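Local coordinates for type IV pilus biogenesis protein PilB (Streptococcus sanguinis, PDB 7B7P) that acts as a bimodular type IV minor pilin with a direct role in adhesion, carrying a von Willebrand factor A-like domain with a metal-ion-dependent adhesion site, at residues 260-265 / 279-284; 365-370 / 381-386; 50-55 / 154-159; 162-167 / 414-419; 224-229 / 241-246. All coordinates share one frame; numbering follows the deposited sequence.

Contacts 1, 2 and 4 are buried and pack helices against the central sheet of the von Willebrand factor A-like domain. Contacts 1 and 4 are apolar where they touch, whereas contact 2 presses a threonine hydroxyl onto a valine. Strand 276-283 of contact 1 lies between the strands of contacts 2 and 4 and is hydrogen-bonded to both. Contact 5 reaches the same sheet at its surface, through a bulged strand, and meets contact 1 where Tyr225 OH bonds to Tyr264 O. Contact 3 stands apart, its centre about 36 Å from that of contact 1: a partly buried meeting of an N-terminal-module loop with the chain leading into contact 4.

Contact 1: residues 260-265 / 279-284; sequences DGLRYG and IVLLTD
Leu262 and Ile279 cross obliquely, methyl against methyl, where helix segment 260-265 runs nearly antiparallel to strand segment 279-283, at 158°. The Leu262 side chain leaves the helix with CG opposite the backbone N (chi1 -175°), and its CD1 swings in to 3.9 Å from CG2 of Ile279. The same CD1 comes within 4.2 Å of Leu281 CD1, so one leucine branch spans two alternate strand residues, both on the face toward the helix. The other branch of Ile279 runs to the helix backbone: its CD1 sits 3.6 Å from Gly265 C, an approach open because glycine carries no side chain. Off this apolar face, Arg263 holds Asp260 side-on, NE and NH2 both bonding OD1, at 3.0 Å for NE. Beyond Leu281 the strand delivers Asp284, a residue of the magnesium site, which in this model bonds Ser173 and pairs with Arg191. With no polar bond between them, the segments hold by apolar packing, leucine on aliphatics and isoleucine on glycine backbone; the charges stay off the interface.

Contact 2: residues 365-370 / 381-386; sequences VNVIGF and QSLTDR
Val367 and Thr384 meet inside a beta-alpha-beta unit of the von Willebrand factor A-like domain, in which helix 380-388 connects the parallel neighbours 364-370 and 393-399. The packing is close: their CA atoms are 6.3 Å apart, and the two side chains slide past each other in opposite directions. Thr384 turns its hydroxyl rather than its methyl onto the valine, with OG1 3.3 Å from Val367 CG2. Its chi1 of -55° sets OG1 beside the backbone N, where the oxygen can also bond Gly380 O one turn back; that bond satisfies the hydroxyl although its neighbour across the contact is a hydrocarbon. The methyl of Thr384 stays near CG2 of the valine, and on strand 393-399 the threonine also touches Thr394 and Tyr396.

The apolar pair is looser: CD2 of Leu383 lies 4.4 Å from Val367 CG1, while the leucine also packs on Ala351 of helix 341-358.

Polar bonds lie on the helix side. Gln381 NE2 donates to Asp385 OD1 within it at 2.8 Å, meeting it on the syn side 31° out of the carboxylate plane, while Arg386 pairs with Glu345 of helix 341-358. None of these bonds crosses to the strand; the nearest crossing approach is Thr384 OG1 to Val367 CB, 3.1 Å.

Contact 3: residues 50-55 / 154-159; sequences REWSYI and DPIQGQ
The backbone O of Glu51 takes a bond from Arg152 NH1, and the same guanidinium, through NH2, bonds Pro155 O in the other segment, so it ties together two pieces of chain that share no hydrogen bond of their own. Direct contact falls to Trp52 and Ile156. The isoleucine lays its CG2 obliquely by the six-membered part of the indole, 4.1 Å from Trp52 CZ2. Its chi1 of 75° wedges CG1 between the backbone N and the carbonyl carbon, leaving CG2 as the branch that reaches the tryptophan. The indole is fixed from other directions too: NE1 bonds Ser424 O near the C-terminus, and the ring meets Phe34 edge-to-face. Toward the solvent side Glu51 and Gln157 draw near, yet their closest atoms, Glu51 OE2 and Gln157 OE1, are oxygens 4.4 Å apart and make no bond. The contact lies where the chain leaves strand 148-152 of what is probably the pilin module and heads for strand 162-169 of the von Willebrand factor A-like domain. With 78 Å² buried, the two segments touch each other lightly, and Arg152 of the adjoining strand adds the polar tie.

Contact 4: residues 162-167 / 414-419; sequences IAVSFV and KQIQQD
In both Ile162 and Ile416 chi1 is near -70°, which puts CG1 beside the backbone N and CG2 opposite it; the helix isoleucine thereby offers both branches to the strand. Its CG2 meets Ile162, 3.9 Å from CD1 and 4.2 Å from CG2. The longer arm goes further along the strand, where Ile416 CD1 lies 4.3 Å from Val164 CG2. One residue of helix 402-424 thus covers two alternate residues of strand 162-169, both facing the helix, in the von Willebrand factor A-like sheet. On the strand, Val164 CG1 also rests 3.9 Å above one face of the Phe166 ring. One turn on, buried Asp419 finds its partners outside strand 162-169: OD2 pairs with Arg364 and Tyr278, and Gln415 NE2 gives OD1 a longish bond of 3.3 Å, from above the carboxylate plane. No polar bond crosses, so the last helix sits through branched aliphatics on a central strand, the sheet's first in the chain, and its buried carboxylate is probably balanced by Arg364.

Contact 5: residues 224-229 / 241-246; sequences KYIQQN and IATITK
The Tyr225 ring carries Gln228 CG over the centre of one face, 3.9 Å above the plane, and meets the ring of Tyr264 with the planes at about 45°. Between Tyr225 and Gln228 the strand is broken by a classic beta bulge: Ile226 and Gln227 both face Leu216 on strand 212-219, to which strand 223-228 runs antiparallel at this border of the von Willebrand factor A-like sheet. The bulge starts two consecutive side chains toward helix 238-245, though the Ile226 chain then bends off and leaves CG2 to make the touch; both find Thr243.

Thr243 supplies all of the helix surface that the strand segment covers. Its chi1 of -38° turns CG2 opposite the backbone N, and that methyl comes slantwise against the Ile226 side chain. The hydroxyl swings beside the backbone N and bonds Thr239 O one turn earlier, so the helix itself satisfies it. Gln227 stretches out fully, and its chain lies at about a right angle to the threonine; the orientation of its amide is uncertain.

Ile244, next along the helix, packs instead on Leu216 and on Val200 of helix 191-209, which seats this short helix against helix 191-209 and the sheet. No hydrogen bond joins the two segments. Ile226 CG2 lies 3.7 Å from Thr243 CG2, methyl on methyl. Ile226 O is 4.0 Å from Thr243 CG2, that same methyl.

Contact 1: residues 260-265 / 279-284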
# COMPACT_ATOMS: atom_id res chain seq x y z
N ASP A 260 -7.51 4.41 -20.24
CA ASP A 260 -7.24 3.17 -20.95
C ASP A 260 -6.07 2.42 -20.30
O ASP A 260 -6.11 1.19 -20.17
CB ASP A 260 -6.98 3.42 -22.45
CG ASP A 260 -7.23 2.15 -23.32
OD1 ASP A 260 -7.98 1.25 -22.90
OD2 ASP A 260 -6.64 2.04 -24.41
N GLY A 261 -5.04 3.15 -19.87
CA GLY A 261 -3.95 2.49 -19.17
C GLY A 261 -4.44 1.77 -17.93
O GLY A 261 -4.05 0.62 -17.66
N LEU A 262 -5.33 2.43 -17.18
CA LEU A 262 -5.86 1.86 -15.95
C LEU A 262 -6.72 0.64 -16.25
O LEU A 262 -6.75 -0.32 -15.46
CB LEU A 262 -6.67 2.92 -15.19
CG LEU A 262 -7.18 2.47 -13.81
CD1 LEU A 262 -6.01 2.27 -12.81
CD2 LEU A 262 -8.20 3.44 -13.25
N ARG A 263 -7.44 0.67 -17.37
CA ARG A 263 -8.24 -0.48 -17.77
C ARG A 263 -7.36 -1.70 -17.99
O ARG A 263 -7.64 -2.78 -17.46
CB ARG A 263 -9.06 -0.15 -19.03
CG ARG A 263 -9.88 -1.34 -19.56
CD ARG A 263 -10.89 -0.88 -20.61
NE ARG A 263 -10.27 -0.39 -21.85
CZ ARG A 263 -10.72 -0.69 -23.07
NH1 ARG A 263 -11.78 -1.49 -23.19
NH2 ARG A 263 -10.13 -0.21 -24.15
N TYR A 264 -6.29 -1.54 -18.78
CA TYR A 264 -5.40 -2.67 -18.99
C TYR A 264 -4.81 -3.15 -17.67
O TYR A 264 -4.80 -4.35 -17.39
CB TYR A 264 -4.29 -2.28 -19.95
CG TYR A 264 -4.66 -2.32 -21.42
CD1 TYR A 264 -5.79 -1.65 -21.89
CD2 TYR A 264 -3.87 -2.99 -22.35
CE1 TYR A 264 -6.12 -1.65 -23.23
CE2 TYR A 264 -4.19 -3.00 -23.70
CZ TYR A 264 -5.31 -2.33 -24.13
OH TYR A 264 -5.66 -2.32 -25.46
N GLY A 265 -4.35 -2.21 -16.83
CA GLY A 265 -3.81 -2.59 -15.54
C GLY A 265 -4.77 -3.39 -14.71
O GLY A 265 -4.44 -4.48 -14.23
N ILE A 279 -2.10 -1.12 -8.28
CA ILE A 279 -1.77 -0.34 -9.46
C ILE A 279 -0.79 0.77 -9.06
O ILE A 279 -1.02 1.49 -8.08
CB ILE A 279 -3.02 0.26 -10.11
CG1 ILE A 279 -3.95 -0.85 -10.60
CG2 ILE A 279 -2.64 1.23 -11.24
CD1 ILE A 279 -3.65 -1.34 -12.00
N VAL A 280 0.27 0.93 -9.83
CA VAL A 280 1.16 2.08 -9.71
C VAL A 280 1.09 2.79 -11.03
O VAL A 280 1.60 2.30 -12.05
CB VAL A 280 2.61 1.68 -9.37
CG1 VAL A 280 3.52 2.90 -9.44
CG2 VAL A 280 2.63 1.06 -8.00
N LEU A 281 0.44 3.94 -11.04
CA LEU A 281 0.17 4.67 -12.26
C LEU A 281 1.04 5.92 -12.26
O LEU A 281 0.99 6.70 -11.31
CB LEU A 281 -1.31 5.04 -12.35
CG LEU A 281 -1.72 5.56 -13.72
CD1 LEU A 281 -3.16 5.19 -13.99
CD2 LEU A 281 -1.55 7.05 -13.77
N LEU A 282 1.80 6.11 -13.33
CA LEU A 282 2.69 7.26 -13.46
C LEU A 282 2.24 8.08 -14.66
O LEU A 282 2.09 7.54 -15.75
CB LEU A 282 4.14 6.81 -13.64
CG LEU A 282 5.09 8.00 -13.61
CD1 LEU A 282 6.38 7.69 -12.81
CD2 LEU A 282 5.42 8.46 -15.02
N THR A 283 2.04 9.38 -14.46
CA THR A 283 1.67 10.25 -15.57
C THR A 283 2.40 11.58 -15.43
O THR A 283 2.73 12.02 -14.32
CB THR A 283 0.13 10.45 -15.65
OG1 THR A 283 -0.20 11.26 -16.79
CG2 THR A 283 -0.43 11.08 -14.41
N ASP A 284 2.65 12.21 -16.58
CA ASP A 284 3.41 13.45 -16.66
C ASP A 284 2.63 14.58 -17.33
O ASP A 284 3.23 15.58 -17.74
CB ASP A 284 4.73 13.22 -17.40
CG ASP A 284 4.58 13.29 -18.93
OD1 ASP A 284 3.52 12.87 -19.44
OD2 ASP A 284 5.51 13.76 -19.63

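Contact 2: residues 365-370 / 381-386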
# COMPACT_ATOMS: atom_id res chain seq x y z
N VAL A 365 -4.55 2.05 -5.38
CA VAL A 365 -3.98 2.68 -6.57
C VAL A 365 -3.09 3.83 -6.13
O VAL A 365 -3.56 4.80 -5.51
CB VAL A 365 -5.06 3.18 -7.54
CG1 VAL A 365 -4.40 3.83 -8.77
CG2 VAL A 365 -6.02 2.03 -7.94
N ASN A 366 -1.81 3.74 -6.47
CA ASN A 366 -0.85 4.83 -6.31
C ASN A 366 -0.73 5.58 -7.63
O ASN A 366 -0.51 4.96 -8.68
CB ASN A 366 0.52 4.31 -5.87
CG ASN A 366 0.56 3.88 -4.40
OD1 ASN A 366 0.88 4.68 -3.52
ND2 ASN A 366 0.26 2.62 -4.15
N VAL A 367 -0.90 6.89 -7.58
CA VAL A 367 -0.71 7.75 -8.74
C VAL A 367 0.47 8.68 -8.47
O VAL A 367 0.55 9.33 -7.43
CB VAL A 367 -1.98 8.56 -9.05
CG1 VAL A 367 -1.79 9.38 -10.32
CG2 VAL A 367 -3.15 7.61 -9.17
N ILE A 368 1.38 8.74 -9.44
CA ILE A 368 2.57 9.56 -9.36
C ILE A 368 2.50 10.60 -10.47
O ILE A 368 2.59 10.25 -11.65
CB ILE A 368 3.85 8.72 -9.48
CG1 ILE A 368 3.89 7.64 -8.41
CG2 ILE A 368 5.09 9.61 -9.38
CD1 ILE A 368 4.95 6.59 -8.70
N GLY A 369 2.34 11.87 -10.08
CA GLY A 369 2.62 12.99 -10.96
C GLY A 369 4.12 13.24 -11.09
O GLY A 369 4.79 13.64 -10.13
N PHE A 370 4.67 13.01 -12.28
CA PHE A 370 6.10 13.07 -12.51
C PHE A 370 6.39 14.16 -13.55
O PHE A 370 6.44 13.91 -14.76
CB PHE A 370 6.61 11.69 -12.94
CG PHE A 370 8.10 11.64 -13.20
CD1 PHE A 370 9.00 11.99 -12.21
CD2 PHE A 370 8.58 11.23 -14.43
CE1 PHE A 370 10.37 11.94 -12.43
CE2 PHE A 370 9.96 11.18 -14.67
CZ PHE A 370 10.86 11.54 -13.66
N GLN A 381 -3.89 14.98 -8.49
CA GLN A 381 -4.77 14.70 -7.35
C GLN A 381 -6.21 14.49 -7.82
O GLN A 381 -6.92 13.62 -7.32
CB GLN A 381 -4.69 15.84 -6.32
CG GLN A 381 -5.52 15.62 -5.02
CD GLN A 381 -4.94 14.50 -4.14
OE1 GLN A 381 -3.78 14.57 -3.74
NE2 GLN A 381 -5.74 13.47 -3.86
N SER A 382 -6.64 15.29 -8.78
CA SER A 382 -7.99 15.19 -9.30
C SER A 382 -8.23 13.82 -9.95
O SER A 382 -9.27 13.18 -9.71
CB SER A 382 -8.20 16.34 -10.29
OG SER A 382 -9.56 16.59 -10.53
N LEU A 383 -7.27 13.36 -10.75
CA LEU A 383 -7.35 12.03 -11.36
C LEU A 383 -7.44 10.93 -10.30
O LEU A 383 -8.29 10.03 -10.39
CB LEU A 383 -6.13 11.82 -12.25
CG LEU A 383 -6.02 10.44 -12.89
CD1 LEU A 383 -7.19 10.35 -13.86
CD2 LEU A 383 -4.64 10.25 -13.62
N THR A 384 -6.56 11.00 -9.30
CA THR A 384 -6.54 10.03 -8.21
C THR A 384 -7.89 9.98 -7.49
O THR A 384 -8.44 8.90 -7.24
CB THR A 384 -5.42 10.40 -7.23
OG1 THR A 384 -4.18 10.49 -7.95
CG2 THR A 384 -5.30 9.40 -6.10
N ASP A 385 -8.43 11.15 -7.16
CA ASP A 385 -9.71 11.21 -6.45
C ASP A 385 -10.83 10.58 -7.26
O ASP A 385 -11.68 9.88 -6.71
CB ASP A 385 -10.06 12.67 -6.12
CG ASP A 385 -9.11 13.31 -5.12
OD1 ASP A 385 -8.29 12.58 -4.49
OD2 ASP A 385 -9.20 14.55 -4.95
N ARG A 386 -10.85 10.82 -8.58
CA ARG A 386 -11.85 10.16 -9.42
C ARG A 386 -11.65 8.65 -9.44
O ARG A 386 -12.61 7.89 -9.32
CB ARG A 386 -11.82 10.72 -10.84
CG ARG A 386 -13.14 10.58 -11.56
CD ARG A 386 -14.19 11.48 -10.94
NE ARG A 386 -13.79 12.87 -11.15
CZ ARG A 386 -14.23 13.61 -12.16
NH1 ARG A 386 -15.11 13.09 -13.02
NH2 ARG A 386 -13.80 14.85 -12.30

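Contact 3: residues 50-55 / 154-159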
# COMPACT_ATOMS: atom_id res chain seq x y z
N ARG A 50 -4.35 -18.39 14.63
CA ARG A 50 -3.37 -19.46 14.77
C ARG A 50 -1.98 -19.00 14.32
O ARG A 50 -1.84 -18.17 13.43
CB ARG A 50 -3.78 -20.69 13.97
CG ARG A 50 -5.28 -21.00 13.94
CD ARG A 50 -5.64 -21.63 12.60
NE ARG A 50 -4.78 -22.79 12.35
CZ ARG A 50 -5.08 -24.04 12.68
NH1 ARG A 50 -6.24 -24.31 13.27
NH2 ARG A 50 -4.22 -25.02 12.41
N GLU A 51 -0.96 -19.60 14.94
CA GLU A 51 0.47 -19.36 14.73
C GLU A 51 0.95 -18.02 15.27
O GLU A 51 2.11 -17.62 15.04
CB GLU A 51 0.87 -19.51 13.25
CG GLU A 51 0.25 -20.73 12.58
CD GLU A 51 0.46 -20.75 11.07
OE1 GLU A 51 0.11 -21.78 10.45
OE2 GLU A 51 0.97 -19.75 10.52
N TRP A 52 0.11 -17.32 16.03
CA TRP A 52 0.51 -16.13 16.77
C TRP A 52 0.45 -16.43 18.26
O TRP A 52 -0.57 -16.94 18.76
CB TRP A 52 -0.38 -14.94 16.41
CG TRP A 52 -0.11 -14.46 15.03
CD1 TRP A 52 -0.80 -14.79 13.91
CD2 TRP A 52 0.95 -13.59 14.62
NE1 TRP A 52 -0.24 -14.18 12.82
CE2 TRP A 52 0.84 -13.44 13.23
CE3 TRP A 52 1.98 -12.93 15.29
CZ2 TRP A 52 1.72 -12.64 12.49
CZ3 TRP A 52 2.85 -12.13 14.56
CH2 TRP A 52 2.72 -12.00 13.18
N SER A 53 1.54 -16.14 18.96
CA SER A 53 1.57 -16.21 20.42
C SER A 53 1.10 -14.88 21.01
O SER A 53 1.22 -13.83 20.38
CB SER A 53 2.97 -16.55 20.89
OG SER A 53 3.58 -17.46 20.00
N TYR A 54 0.54 -14.94 22.21
CA TYR A 54 -0.13 -13.79 22.81
C TYR A 54 0.30 -13.59 24.26
O TYR A 54 0.66 -14.55 24.95
CB TYR A 54 -1.66 -13.93 22.77
CG TYR A 54 -2.29 -13.88 21.39
CD1 TYR A 54 -2.12 -14.92 20.48
CD2 TYR A 54 -3.09 -12.81 21.01
CE1 TYR A 54 -2.70 -14.88 19.23
CE2 TYR A 54 -3.68 -12.77 19.76
CZ TYR A 54 -3.48 -13.81 18.88
OH TYR A 54 -4.06 -13.76 17.63
N ILE A 55 0.26 -12.34 24.71
CA ILE A 55 0.36 -11.99 26.12
C ILE A 55 -0.80 -11.05 26.44
O ILE A 55 -1.06 -10.09 25.70
CB ILE A 55 1.69 -11.31 26.47
CG1 ILE A 55 2.87 -12.23 26.19
CG2 ILE A 55 1.71 -10.89 27.93
CD1 ILE A 55 4.18 -11.49 26.14
N ASP A 154 9.88 -16.36 15.14
CA ASP A 154 10.43 -16.85 13.88
C ASP A 154 9.54 -16.30 12.76
O ASP A 154 8.35 -16.07 12.98
CB ASP A 154 10.45 -18.39 13.85
CG ASP A 154 9.21 -19.01 14.49
OD1 ASP A 154 8.52 -18.34 15.30
OD2 ASP A 154 8.92 -20.20 14.21
N PRO A 155 10.10 -16.10 11.57
CA PRO A 155 9.32 -15.46 10.50
C PRO A 155 8.05 -16.23 10.19
O PRO A 155 7.92 -17.42 10.49
CB PRO A 155 10.27 -15.45 9.30
CG PRO A 155 11.62 -15.70 9.88
CD PRO A 155 11.41 -16.56 11.07
N ILE A 156 7.09 -15.54 9.57
CA ILE A 156 5.88 -16.19 9.09
C ILE A 156 6.22 -16.86 7.76
O ILE A 156 6.70 -16.21 6.83
CB ILE A 156 4.71 -15.19 8.98
CG1 ILE A 156 4.78 -14.24 7.78
CG2 ILE A 156 4.63 -14.34 10.23
CD1 ILE A 156 4.22 -14.82 6.51
N GLN A 157 6.07 -18.18 7.71
CA GLN A 157 6.56 -18.99 6.59
C GLN A 157 5.37 -19.31 5.68
O GLN A 157 4.46 -20.06 6.05
CB GLN A 157 7.30 -20.24 7.09
CG GLN A 157 6.47 -21.41 7.72
CD GLN A 157 5.85 -21.10 9.09
OE1 GLN A 157 5.16 -20.09 9.27
NE2 GLN A 157 6.10 -21.98 10.07
N GLY A 158 5.37 -18.71 4.50
CA GLY A 158 4.24 -18.81 3.60
C GLY A 158 3.33 -17.59 3.64
O GLY A 158 2.17 -17.69 4.07
N GLN A 159 3.83 -16.45 3.19
CA GLN A 159 3.01 -15.24 3.16
C GLN A 159 2.07 -15.28 1.95
O GLN A 159 2.04 -16.23 1.16
CB GLN A 159 3.90 -14.00 3.16
CG GLN A 159 4.60 -13.72 1.82
CD GLN A 159 6.00 -13.13 1.99
OE1 GLN A 159 6.72 -13.48 2.93
NE2 GLN A 159 6.40 -12.25 1.07

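Contact 4: residues 162-167 / 414-419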
# COMPACT_ATOMS: atom_id res chain seq x y z
N ILE A 162 1.38 -11.30 -3.98
CA ILE A 162 1.15 -9.89 -4.26
C ILE A 162 1.36 -9.65 -5.74
O ILE A 162 2.40 -10.04 -6.30
CB ILE A 162 2.10 -8.99 -3.43
CG1 ILE A 162 1.75 -9.06 -1.94
CG2 ILE A 162 2.06 -7.57 -3.96
CD1 ILE A 162 2.81 -8.41 -1.04
N ALA A 163 0.40 -9.00 -6.38
CA ALA A 163 0.53 -8.59 -7.76
C ALA A 163 0.56 -7.07 -7.84
O ALA A 163 -0.19 -6.39 -7.14
CB ALA A 163 -0.60 -9.14 -8.62
N VAL A 164 1.44 -6.55 -8.69
CA VAL A 164 1.60 -5.12 -8.87
C VAL A 164 1.57 -4.84 -10.35
O VAL A 164 2.40 -5.38 -11.10
CB VAL A 164 2.91 -4.59 -8.25
CG1 VAL A 164 3.03 -3.09 -8.48
CG2 VAL A 164 2.99 -4.93 -6.76
N SER A 165 0.63 -4.04 -10.80
CA SER A 165 0.60 -3.63 -12.19
C SER A 165 1.15 -2.22 -12.29
O SER A 165 0.59 -1.29 -11.68
CB SER A 165 -0.81 -3.71 -12.79
OG SER A 165 -0.72 -3.42 -14.18
N PHE A 166 2.24 -2.07 -13.04
CA PHE A 166 2.81 -0.78 -13.35
C PHE A 166 2.17 -0.24 -14.62
O PHE A 166 2.14 -0.94 -15.63
CB PHE A 166 4.32 -0.89 -13.56
CG PHE A 166 5.08 -1.05 -12.28
CD1 PHE A 166 5.34 0.05 -11.46
CD2 PHE A 166 5.51 -2.30 -11.87
CE1 PHE A 166 6.02 -0.10 -10.26
CE2 PHE A 166 6.20 -2.46 -10.68
CZ PHE A 166 6.45 -1.36 -9.87
N VAL A 167 1.72 1.01 -14.57
CA VAL A 167 0.96 1.61 -15.65
C VAL A 167 1.58 2.97 -15.93
O VAL A 167 1.35 3.93 -15.19
CB VAL A 167 -0.54 1.73 -15.31
CG1 VAL A 167 -1.28 2.48 -16.40
CG2 VAL A 167 -1.11 0.34 -15.13
N LYS A 414 7.78 0.29 0.74
CA LYS A 414 7.62 0.21 2.19
C LYS A 414 6.15 -0.00 2.57
O LYS A 414 5.85 -0.72 3.53
CB LYS A 414 8.16 1.48 2.86
CG LYS A 414 9.69 1.57 2.97
CD LYS A 414 10.08 2.91 3.61
CE LYS A 414 11.52 2.94 4.08
NZ LYS A 414 12.50 3.40 3.04
N GLN A 415 5.23 0.62 1.84
CA GLN A 415 3.83 0.53 2.21
C GLN A 415 3.21 -0.81 1.80
O GLN A 415 2.29 -1.29 2.46
CB GLN A 415 3.05 1.69 1.59
CG GLN A 415 1.57 1.67 1.89
CD GLN A 415 1.27 1.91 3.36
OE1 GLN A 415 1.44 3.03 3.86
NE2 GLN A 415 0.80 0.87 4.05
N ILE A 416 3.70 -1.42 0.72
CA ILE A 416 3.21 -2.75 0.35
C ILE A 416 3.70 -3.78 1.35
O ILE A 416 2.94 -4.61 1.84
CB ILE A 416 3.63 -3.10 -1.09
CG1 ILE A 416 2.88 -2.24 -2.11
CG2 ILE A 416 3.42 -4.61 -1.36
CD1 ILE A 416 3.59 -2.20 -3.46
N GLN A 417 5.00 -3.71 1.66
CA GLN A 417 5.57 -4.53 2.73
C GLN A 417 4.73 -4.47 4.00
O GLN A 417 4.51 -5.49 4.65
CB GLN A 417 7.01 -4.09 3.00
CG GLN A 417 7.68 -4.83 4.14
CD GLN A 417 8.03 -6.26 3.77
OE1 GLN A 417 9.12 -6.53 3.23
NE2 GLN A 417 7.11 -7.19 4.03
N GLN A 418 4.21 -3.28 4.33
CA GLN A 418 3.44 -3.14 5.56
C GLN A 418 2.01 -3.64 5.44
O GLN A 418 1.45 -4.13 6.43
CB GLN A 418 3.46 -1.68 6.01
CG GLN A 418 4.68 -1.36 6.87
CD GLN A 418 4.31 -0.64 8.17
OE1 GLN A 418 3.14 -0.30 8.40
NE2 GLN A 418 5.30 -0.44 9.03
N ASP A 419 1.37 -3.50 4.28
CA ASP A 419 0.11 -4.20 4.06
C ASP A 419 0.30 -5.71 4.21
O ASP A 419 -0.52 -6.38 4.84
CB ASP A 419 -0.46 -3.89 2.67
CG ASP A 419 -0.81 -2.43 2.49
OD1 ASP A 419 -1.12 -1.74 3.49
OD2 ASP A 419 -0.76 -1.98 1.32

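Contact 5: residues 224-229 / 241-246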
# COMPACT_ATOMS: atom_id res chain seq x y z
N LYS A 224 -1.17 -0.19 -24.03
CA LYS A 224 -0.50 -1.36 -24.59
C LYS A 224 0.15 -2.14 -23.45
O LYS A 224 0.66 -1.55 -22.49
CB LYS A 224 0.54 -0.95 -25.64
CG LYS A 224 1.45 -2.09 -26.10
CD LYS A 224 2.88 -1.64 -26.47
CE LYS A 224 3.54 -2.68 -27.40
NZ LYS A 224 4.93 -2.32 -27.81
N TYR A 225 0.12 -3.47 -23.56
CA TYR A 225 0.88 -4.30 -22.64
C TYR A 225 2.34 -4.33 -23.11
O TYR A 225 2.63 -4.79 -24.21
CB TYR A 225 0.29 -5.71 -22.60
CG TYR A 225 -0.99 -5.83 -21.82
CD1 TYR A 225 -1.01 -5.65 -20.44
CD2 TYR A 225 -2.19 -6.14 -22.45
CE1 TYR A 225 -2.19 -5.76 -19.72
CE2 TYR A 225 -3.37 -6.26 -21.75
CZ TYR A 225 -3.37 -6.07 -20.38
OH TYR A 225 -4.55 -6.17 -19.69
N ILE A 226 3.24 -3.79 -22.29
CA ILE A 226 4.66 -3.96 -22.58
C ILE A 226 5.10 -5.35 -22.17
O ILE A 226 5.82 -6.04 -22.89
CB ILE A 226 5.51 -2.88 -21.89
CG1 ILE A 226 4.80 -1.52 -21.91
CG2 ILE A 226 6.88 -2.76 -22.56
CD1 ILE A 226 4.68 -0.92 -23.29
N GLN A 227 4.65 -5.79 -21.00
CA GLN A 227 4.71 -7.19 -20.60
C GLN A 227 3.34 -7.49 -20.01
O GLN A 227 3.00 -6.97 -18.94
CB GLN A 227 5.82 -7.45 -19.58
CG GLN A 227 5.80 -8.87 -19.03
CD GLN A 227 6.92 -9.13 -18.03
OE1 GLN A 227 6.67 -9.43 -16.87
NE2 GLN A 227 8.16 -9.00 -18.49
N GLN A 228 2.56 -8.31 -20.71
CA GLN A 228 1.19 -8.55 -20.29
C GLN A 228 1.13 -9.50 -19.11
O GLN A 228 0.37 -9.26 -18.16
CB GLN A 228 0.37 -9.09 -21.47
CG GLN A 228 -0.94 -9.70 -21.04
CD GLN A 228 -1.95 -9.80 -22.18
OE1 GLN A 228 -1.58 -9.94 -23.34
NE2 GLN A 228 -3.23 -9.71 -21.84
N ASN A 229 1.90 -10.57 -19.13
CA ASN A 229 1.81 -11.56 -18.06
C ASN A 229 2.71 -11.15 -16.90
O ASN A 229 3.63 -10.35 -17.06
CB ASN A 229 2.18 -12.95 -18.57
CG ASN A 229 1.22 -13.45 -19.65
OD1 ASN A 229 0.01 -13.55 -19.43
ND2 ASN A 229 1.77 -13.76 -20.83
N ILE A 241 13.41 -6.47 -16.06
CA ILE A 241 14.39 -5.39 -16.19
C ILE A 241 14.85 -5.28 -17.63
O ILE A 241 15.15 -4.19 -18.13
CB ILE A 241 15.57 -5.60 -15.24
CG1 ILE A 241 15.13 -5.47 -13.79
CG2 ILE A 241 16.67 -4.58 -15.52
CD1 ILE A 241 16.29 -5.44 -12.82
N ALA A 242 14.91 -6.41 -18.34
CA ALA A 242 15.23 -6.38 -19.76
C ALA A 242 14.19 -5.59 -20.53
O ALA A 242 14.53 -4.79 -21.41
CB ALA A 242 15.34 -7.81 -20.30
N THR A 243 12.90 -5.80 -20.22
CA THR A 243 11.84 -5.05 -20.90
C THR A 243 11.94 -3.56 -20.62
O THR A 243 11.87 -2.73 -21.54
CB THR A 243 10.47 -5.56 -20.47
OG1 THR A 243 10.50 -6.98 -20.31
CG2 THR A 243 9.43 -5.18 -21.52
N ILE A 244 12.10 -3.18 -19.35
CA ILE A 244 12.07 -1.77 -19.00
C ILE A 244 13.21 -1.03 -19.64
O ILE A 244 13.06 0.14 -20.04
CB ILE A 244 12.08 -1.62 -17.47
CG1 ILE A 244 10.75 -2.11 -16.90
CG2 ILE A 244 12.41 -0.18 -17.06
CD1 ILE A 244 10.65 -1.93 -15.42
N THR A 245 14.37 -1.68 -19.80
CA THR A 245 15.52 -0.96 -20.33
C THR A 245 15.70 -1.12 -21.84
O THR A 245 16.39 -0.29 -22.45
CB THR A 245 16.79 -1.39 -19.59
OG1 THR A 245 16.70 -2.78 -19.26
CG2 THR A 245 16.91 -0.60 -18.29
N LYS A 246 15.09 -2.13 -22.46
CA LYS A 246 15.06 -2.22 -23.92
C LYS A 246 14.44 -0.96 -24.51
O LYS A 246 13.35 -0.54 -24.09
CB LYS A 246 14.28 -3.45 -24.36
CG LYS A 246 14.40 -3.82 -25.83
CD LYS A 246 14.22 -5.33 -26.07
CE LYS A 246 15.51 -6.14 -25.75
NZ LYS A 246 15.22 -7.45 -25.08